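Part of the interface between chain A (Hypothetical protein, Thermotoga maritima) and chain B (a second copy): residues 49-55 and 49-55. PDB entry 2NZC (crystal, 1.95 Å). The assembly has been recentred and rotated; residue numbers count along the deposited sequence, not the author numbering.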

# COMPACT_ATOMS: atom_id res chain seq x y z
N ALA A 49 -8.80 -0.15 -12.44
CA ALA A 49 -8.25 -0.24 -11.09
C ALA A 49 -6.93 -0.98 -11.19
O ALA A 49 -6.76 -1.82 -12.07
CB ALA A 49 -9.20 -0.99 -10.19
N ILE A 50 -6.02 -0.69 -10.26
CA ILE A 50 -4.70 -1.33 -10.19
C ILE A 50 -4.69 -2.15 -8.92
O ILE A 50 -5.15 -1.67 -7.89
CB ILE A 50 -3.56 -0.24 -10.11
CG1 ILE A 50 -3.51 0.55 -11.41
CG2 ILE A 50 -2.19 -0.89 -9.80
CD1 ILE A 50 -2.72 1.91 -11.31
N ILE A 51 -4.18 -3.37 -8.99
CA ILE A 51 -3.95 -4.18 -7.80
C ILE A 51 -2.49 -4.59 -7.78
O ILE A 51 -1.97 -5.14 -8.79
CB ILE A 51 -4.82 -5.46 -7.81
CG1 ILE A 51 -6.30 -5.11 -7.95
CG2 ILE A 51 -4.61 -6.29 -6.51
CD1 ILE A 51 -7.19 -6.35 -8.24
N PHE A 52 -1.84 -4.37 -6.62
CA PHE A 52 -0.47 -4.85 -6.41
C PHE A 52 -0.54 -5.94 -5.35
O PHE A 52 -1.22 -5.76 -4.33
CB PHE A 52 0.44 -3.78 -5.83
CG PHE A 52 0.67 -2.59 -6.72
CD1 PHE A 52 1.52 -2.69 -7.83
CD2 PHE A 52 0.13 -1.35 -6.40
CE1 PHE A 52 1.82 -1.55 -8.63
CE2 PHE A 52 0.41 -0.22 -7.19
CZ PHE A 52 1.24 -0.32 -8.30
N LEU A 53 0.17 -7.03 -5.55
CA LEU A 53 0.16 -8.14 -4.57
C LEU A 53 1.57 -8.65 -4.37
O LEU A 53 2.37 -8.74 -5.32
CB LEU A 53 -0.68 -9.34 -5.05
CG LEU A 53 -2.14 -9.16 -5.51
CD1 LEU A 53 -2.50 -10.33 -6.41
CD2 LEU A 53 -3.08 -9.14 -4.31
N VAL A 54 1.86 -9.03 -3.13
CA VAL A 54 3.04 -9.79 -2.85
C VAL A 54 2.60 -11.15 -2.32
O VAL A 54 1.77 -11.21 -1.40
CB VAL A 54 3.94 -9.06 -1.80
CG1 VAL A 54 5.16 -9.91 -1.46
CG2 VAL A 54 4.34 -7.69 -2.36
N LEU A 55 3.18 -12.22 -2.87
CA LEU A 55 2.83 -13.59 -2.47
C LEU A 55 4.08 -14.31 -2.06
O LEU A 55 5.18 -14.00 -2.55
CB LEU A 55 2.20 -14.38 -3.63
CG LEU A 55 0.84 -13.87 -4.07
CD1 LEU A 55 0.98 -12.91 -5.19
CD2 LEU A 55 -0.12 -15.03 -4.43
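Chain B 49-55: AIIFLVL

Residues 49-55 of chain B form an extended β-strand, with phi between -109° and -133° and psi between 131° and 152°, and the strand continues beyond the stretch at both ends. It lies across the equivalent strand of chain A in an almost exactly antiparallel sense, the N-to-C directions making an angle of 175°. The axes come no closer than 9.4 Å and no hydrogen bond joins the two stretches, so the strands do not pair edge to edge; they meet through their side chains. The register is centred on F52(B), whose CA lies 7.6 Å from CA of F52(A), and the two copies therefore repeat each other's contacts closely.

The chain B strand begins with A49(B), which is out of reach of chain A. I50(B) follows with its CA-to-CB bond directed toward the partner strand. Its CA is 8.9 Å from CA of V54(A), and its side chain, with chi1 in m and chi2 in t, brings CD1 to 4.0 Å from CG2 of V54(A). The alternation of an extended strand then carries I51(B) out of reach.

F52(B) returns toward chain A and, with its counterpart, forms the centre of the contact; each phenylalanine has 92 Å² covered by the opposing stretch. Both take chi1 of -65°, with chi2 of -66° in F52(B) and -75° in F52(A). The rings are near parallel, their planes at 25° and their centroids 4.5 Å apart, but they are slid so that they barely overlap. The slide places each CB over the face of the other ring: CB of F52(B) is 3.8 Å from the centroid of the F52(A) ring, and CB of F52(A) is 3.7 Å from that of F52(B), both within 3° of the ring normal, as expected for CH-pi contacts. The closest ring atoms, CD1 of F52(B) and CD1 of F52(A), are 3.2 Å apart, a tight approach. At the edge of the F52(B) ring, CZ packs 3.7 Å from CG2 of V54(A).

L53(B) points away, yet its backbone O lies 3.9 Å from CZ of F52(A). V54(B), with chi1 in t, turns toward chain A again, its CA 9.0 Å from CA of I50(A). Its CG2 touches two residues, lying 3.8 Å from CZ of F52(A), at the edge of that ring, and 4.0 Å from CD1 of I50(A). L55(B) is out of reach, leaving an apolar contact built from alternate residues that buries 357 Å² over both sides.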

# COMPACT_ATOMS: atom_id res chain seq x y z
N ALA B 49 13.98 -5.19 -0.63
CA ALA B 49 12.76 -4.39 -0.46
C ALA B 49 12.03 -4.29 -1.78
O ALA B 49 12.66 -4.29 -2.84
CB ALA B 49 13.05 -3.01 0.07
N ILE B 50 10.70 -4.22 -1.70
CA ILE B 50 9.86 -4.02 -2.88
C ILE B 50 9.31 -2.61 -2.77
O ILE B 50 8.91 -2.16 -1.68
CB ILE B 50 8.70 -5.08 -2.95
CG1 ILE B 50 9.29 -6.46 -3.16
CG2 ILE B 50 7.69 -4.75 -4.07
CD1 ILE B 50 8.32 -7.62 -2.78
N ILE B 51 9.35 -1.87 -3.88
CA ILE B 51 8.63 -0.59 -3.96
C ILE B 51 7.66 -0.63 -5.13
O ILE B 51 8.02 -1.10 -6.22
CB ILE B 51 9.59 0.60 -4.18
CG1 ILE B 51 10.71 0.61 -3.15
CG2 ILE B 51 8.79 1.93 -4.17
CD1 ILE B 51 11.88 1.49 -3.52
N PHE B 52 6.43 -0.19 -4.89
CA PHE B 52 5.40 -0.10 -5.94
C PHE B 52 5.14 1.37 -6.11
O PHE B 52 4.95 2.09 -5.11
CB PHE B 52 4.06 -0.72 -5.51
CG PHE B 52 4.10 -2.20 -5.26
CD1 PHE B 52 4.35 -3.10 -6.29
CD2 PHE B 52 3.81 -2.71 -4.00
CE1 PHE B 52 4.33 -4.49 -6.05
CE2 PHE B 52 3.79 -4.08 -3.77
CZ PHE B 52 4.07 -4.96 -4.80
N LEU B 53 5.04 1.81 -7.36
CA LEU B 53 4.73 3.23 -7.63
C LEU B 53 3.62 3.34 -8.65
O LEU B 53 3.54 2.51 -9.54
CB LEU B 53 5.98 3.94 -8.20
CG LEU B 53 7.26 4.04 -7.38
CD1 LEU B 53 8.36 4.76 -8.22
CD2 LEU B 53 7.04 4.87 -6.13
N VAL B 54 2.73 4.31 -8.46
CA VAL B 54 1.86 4.79 -9.53
C VAL B 54 2.21 6.24 -9.81
O VAL B 54 2.26 7.05 -8.87
CB VAL B 54 0.35 4.68 -9.14
CG1 VAL B 54 -0.56 5.16 -10.36
CG2 VAL B 54 0.01 3.25 -8.71
N LEU B 55 2.41 6.57 -11.10
CA LEU B 55 2.73 7.92 -11.54
C LEU B 55 1.76 8.34 -12.63
O LEU B 55 1.20 7.49 -13.30
CB LEU B 55 4.14 7.99 -12.17
CG LEU B 55 5.33 7.74 -11.23
CD1 LEU B 55 5.68 6.30 -11.28
CD2 LEU B 55 6.49 8.57 -11.71